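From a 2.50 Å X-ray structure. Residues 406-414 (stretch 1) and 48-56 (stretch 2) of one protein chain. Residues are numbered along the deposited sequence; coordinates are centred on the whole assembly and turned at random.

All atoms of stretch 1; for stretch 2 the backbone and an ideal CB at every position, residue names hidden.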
# COMPACT_ATOMS: atom_id res chain seq x y z
N ALA A 406 -13.44 -19.94 -6.68
CA ALA A 406 -13.35 -18.49 -6.53
C ALA A 406 -14.20 -18.02 -5.34
O ALA A 406 -15.43 -17.97 -5.43
CB ALA A 406 -13.79 -17.78 -7.80
N PHE A 407 -13.52 -17.68 -4.24
CA PHE A 407 -14.14 -17.15 -3.02
C PHE A 407 -14.94 -15.86 -3.28
O PHE A 407 -14.90 -15.29 -4.38
CB PHE A 407 -13.06 -16.88 -1.97
CG PHE A 407 -11.95 -16.00 -2.48
CD1 PHE A 407 -12.06 -14.61 -2.40
CD2 PHE A 407 -10.83 -16.54 -3.07
CE1 PHE A 407 -11.06 -13.79 -2.88
CE2 PHE A 407 -9.82 -15.73 -3.56
CZ PHE A 407 -9.94 -14.35 -3.46
N PHE A 408 -15.65 -15.38 -2.26
CA PHE A 408 -16.51 -14.20 -2.42
C PHE A 408 -15.78 -12.88 -2.17
O PHE A 408 -15.24 -12.64 -1.08
CB PHE A 408 -17.74 -14.29 -1.51
CG PHE A 408 -18.69 -13.14 -1.66
CD1 PHE A 408 -19.33 -12.90 -2.87
CD2 PHE A 408 -18.95 -12.28 -0.60
CE1 PHE A 408 -20.21 -11.83 -3.02
CE2 PHE A 408 -19.83 -11.22 -0.74
CZ PHE A 408 -20.46 -10.99 -1.95
N TRP A 409 -15.79 -12.02 -3.18
CA TRP A 409 -15.14 -10.71 -3.10
C TRP A 409 -16.19 -9.60 -3.04
O TRP A 409 -16.74 -9.21 -4.07
CB TRP A 409 -14.21 -10.52 -4.30
CG TRP A 409 -13.38 -9.27 -4.26
CD1 TRP A 409 -13.83 -7.98 -4.20
CD2 TRP A 409 -11.95 -9.20 -4.33
NE1 TRP A 409 -12.76 -7.11 -4.21
CE2 TRP A 409 -11.60 -7.83 -4.28
CE3 TRP A 409 -10.94 -10.16 -4.41
CZ2 TRP A 409 -10.27 -7.40 -4.32
CZ3 TRP A 409 -9.62 -9.72 -4.45
CH2 TRP A 409 -9.30 -8.36 -4.40
N PRO A 410 -16.46 -9.08 -1.83
CA PRO A 410 -17.46 -8.03 -1.64
C PRO A 410 -17.11 -6.74 -2.37
O PRO A 410 -15.98 -6.24 -2.24
CB PRO A 410 -17.45 -7.81 -0.11
CG PRO A 410 -16.78 -9.03 0.46
CD PRO A 410 -15.79 -9.47 -0.57
N ASP A 411 -18.05 -6.20 -3.14
CA ASP A 411 -17.80 -4.94 -3.83
C ASP A 411 -18.59 -3.78 -3.21
O ASP A 411 -19.69 -3.44 -3.64
CB ASP A 411 -18.09 -5.07 -5.33
CG ASP A 411 -19.54 -5.43 -5.62
OD1 ASP A 411 -20.22 -5.99 -4.73
OD2 ASP A 411 -19.99 -5.14 -6.75
N THR A 412 -18.00 -3.18 -2.18
CA THR A 412 -18.61 -2.03 -1.51
C THR A 412 -17.71 -0.80 -1.55
O THR A 412 -18.16 0.32 -1.28
CB THR A 412 -18.95 -2.36 -0.05
OG1 THR A 412 -19.14 -1.13 0.68
CG2 THR A 412 -17.84 -3.17 0.60
N GLY A 413 -16.44 -1.01 -1.89
CA GLY A 413 -15.50 0.09 -2.00
C GLY A 413 -15.09 0.38 -3.43
O GLY A 413 -13.94 0.72 -3.70
N ARG A 414 -16.04 0.23 -4.34
CA ARG A 414 -15.78 0.52 -5.74
C ARG A 414 -15.74 2.03 -5.96
O ARG A 414 -16.31 2.80 -5.19
CB ARG A 414 -16.84 -0.13 -6.62
CG ARG A 414 -16.75 -1.65 -6.61
CD ARG A 414 -17.82 -2.30 -7.47
NE ARG A 414 -19.10 -2.41 -6.78
CZ ARG A 414 -20.25 -1.93 -7.24
NH1 ARG A 414 -20.29 -1.31 -8.42
NH2 ARG A 414 -21.36 -2.08 -6.53
N UNK A 48 -1.07 -19.95 -5.06
CA UNK A 48 -2.40 -19.67 -4.55
C UNK A 48 -3.19 -18.88 -5.58
O UNK A 48 -2.66 -17.99 -6.23
CB UNK A 48 -2.33 -18.91 -3.23
N UNK A 49 -4.46 -19.24 -5.73
CA UNK A 49 -5.36 -18.50 -6.59
C UNK A 49 -5.53 -17.08 -6.06
O UNK A 49 -5.92 -16.88 -4.91
CB UNK A 49 -6.71 -19.21 -6.69
N UNK A 50 -5.22 -16.10 -6.90
CA UNK A 50 -5.15 -14.71 -6.44
C UNK A 50 -5.87 -13.77 -7.40
O UNK A 50 -5.73 -13.87 -8.63
CB UNK A 50 -3.69 -14.27 -6.28
N UNK A 51 -6.65 -12.84 -6.85
CA UNK A 51 -7.29 -11.82 -7.66
C UNK A 51 -6.78 -10.45 -7.27
O UNK A 51 -6.39 -10.24 -6.12
CB UNK A 51 -8.81 -11.89 -7.52
N UNK A 52 -6.76 -9.52 -8.22
CA UNK A 52 -6.34 -8.17 -7.90
C UNK A 52 -7.36 -7.14 -8.37
O UNK A 52 -8.00 -7.31 -9.40
CB UNK A 52 -4.97 -7.88 -8.53
N UNK A 53 -7.50 -6.08 -7.58
CA UNK A 53 -8.42 -5.00 -7.86
C UNK A 53 -7.63 -3.69 -7.81
O UNK A 53 -7.02 -3.38 -6.80
CB UNK A 53 -9.59 -4.99 -6.87
N UNK A 54 -7.63 -2.93 -8.91
CA UNK A 54 -6.94 -1.64 -8.93
C UNK A 54 -7.80 -0.51 -8.41
O UNK A 54 -8.99 -0.44 -8.69
CB UNK A 54 -6.48 -1.31 -10.35
N UNK A 55 -7.18 0.39 -7.65
CA UNK A 55 -7.84 1.61 -7.19
C UNK A 55 -6.95 2.81 -7.41
O UNK A 55 -5.76 2.77 -7.10
CB UNK A 55 -8.22 1.50 -5.71
N UNK A 56 -7.52 3.88 -7.93
CA UNK A 56 -6.78 5.12 -8.08
C UNK A 56 -7.60 6.32 -7.64
O UNK A 56 -8.74 6.49 -8.06
CB UNK A 56 -6.33 5.30 -9.53

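Stretch 2 runs extended beside an irregular stretch 1, so alternate side chains face it; the two end-to-end directions are 15° apart. Position 48 has a CB with nothing of stretch 1 near it; this contact sets no preference, and the residue is Glu-48.

Position 49 points toward stretch 1, yet its ideal CB finds no atom there within 5.5 Å. Small or polar side chains would fit, and longer ones are not excluded. It is Ser-49, and its backbone makes the approach: the O lies 4.3 Å from CE2 of Phe-407, at the ring edge. At position 50 the CB turns away, and beta-range backbone angles suit a branched residue among others; Thr-50 is found, its OG1 donating to the O of Glu-48 at 2.9 Å.

Position 51 points toward stretch 1, with the ideal CB 3.8 Å from CZ3 of Trp-409 and 4.9 Å from CZ of Phe-407. Two aromatic rings call for an apolar partner, whether aliphatic or aromatic. Phe-51 takes the m rotamer and directs its edge to the face of Phe-407 in an offset pair, planes at 83° and centroids 5.7 Å apart. Its CD1 lies 3.8 Å from CZ of Phe-407, its CB 3.9 Å from CZ3 of Trp-409, and its CZ reaches Ala-406 CB at 4.2 Å.

Position 52 faces away, leaving the choice wide; it is Cys-52.

At position 53 the CB again points toward stretch 1, and its ideal position is 3.6 Å from CZ2 of Trp-409. Beyond lies the indole NE1, a donor, so a side chain long enough to bring an acceptor there would suit: Glu or Gln, for instance. Glu-53 is extended, chi1 and chi2 both t, and its OE1 accepts from NE1 of Trp-409 at 2.6 Å near the plane of the indole. The N-H...acceptor angle of 125° makes the bond weak.

Position 54 is out of reach and undetermined by this contact; it holds Asn-54.

Position 55 points toward stretch 1, but with nothing of stretch 1 close to the ideal CB, stretch 1 leaves room for a sizeable side chain, and the carbonyl O of Gly-413 favours a polar or polarised edge. His-55, in the m rotamer, brings CE1 to 3.2 Å from the O of Gly-413, which lies at the ring edge, near its plane. Its NE2 is 2.8 Å from OE2 of Glu-53.

Position 56 is out of reach, and Phe-56 takes no part.

Stretch 2, residues 48-56: ESTFCENHF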
# COMPACT_ATOMS: atom_id res chain seq x y z
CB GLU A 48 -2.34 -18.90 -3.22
CG GLU A 48 -1.62 -19.68 -2.14
CD GLU A 48 -1.95 -19.19 -0.74
OE1 GLU A 48 -2.89 -18.38 -0.60
OE2 GLU A 48 -1.25 -19.62 0.21
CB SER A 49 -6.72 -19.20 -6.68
OG SER A 49 -7.61 -18.46 -7.49
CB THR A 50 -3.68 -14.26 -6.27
OG1 THR A 50 -2.98 -15.19 -5.43
CG2 THR A 50 -3.60 -12.88 -5.65
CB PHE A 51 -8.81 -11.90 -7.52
CG PHE A 51 -9.40 -13.18 -8.04
CD1 PHE A 51 -9.44 -14.31 -7.24
CD2 PHE A 51 -9.89 -13.25 -9.34
CE1 PHE A 51 -9.97 -15.50 -7.73
CE2 PHE A 51 -10.42 -14.44 -9.83
CZ PHE A 51 -10.46 -15.56 -9.02
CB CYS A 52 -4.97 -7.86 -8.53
SG CYS A 52 -4.30 -6.26 -7.99
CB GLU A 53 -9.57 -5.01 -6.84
CG GLU A 53 -10.56 -3.84 -6.92
CD GLU A 53 -11.64 -3.91 -5.82
OE1 GLU A 53 -11.64 -4.89 -5.06
OE2 GLU A 53 -12.48 -2.99 -5.72
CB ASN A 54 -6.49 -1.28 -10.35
CG ASN A 54 -5.55 -2.31 -10.95
OD1 ASN A 54 -4.90 -3.07 -10.24
ND2 ASN A 54 -5.49 -2.33 -12.27
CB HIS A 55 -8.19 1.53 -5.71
CG HIS A 55 -9.23 0.51 -5.38
ND1 HIS A 55 -10.57 0.80 -5.36
CD2 HIS A 55 -9.12 -0.80 -5.06
CE1 HIS A 55 -11.25 -0.29 -5.04
NE2 HIS A 55 -10.39 -1.27 -4.84
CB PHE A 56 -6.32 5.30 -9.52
CG PHE A 56 -5.57 6.57 -9.75
CD1 PHE A 56 -4.27 6.71 -9.29
CD2 PHE A 56 -6.16 7.64 -10.40
CE1 PHE A 56 -3.58 7.88 -9.48
CE2 PHE A 56 -5.48 8.81 -10.59
CZ PHE A 56 -4.18 8.94 -10.14
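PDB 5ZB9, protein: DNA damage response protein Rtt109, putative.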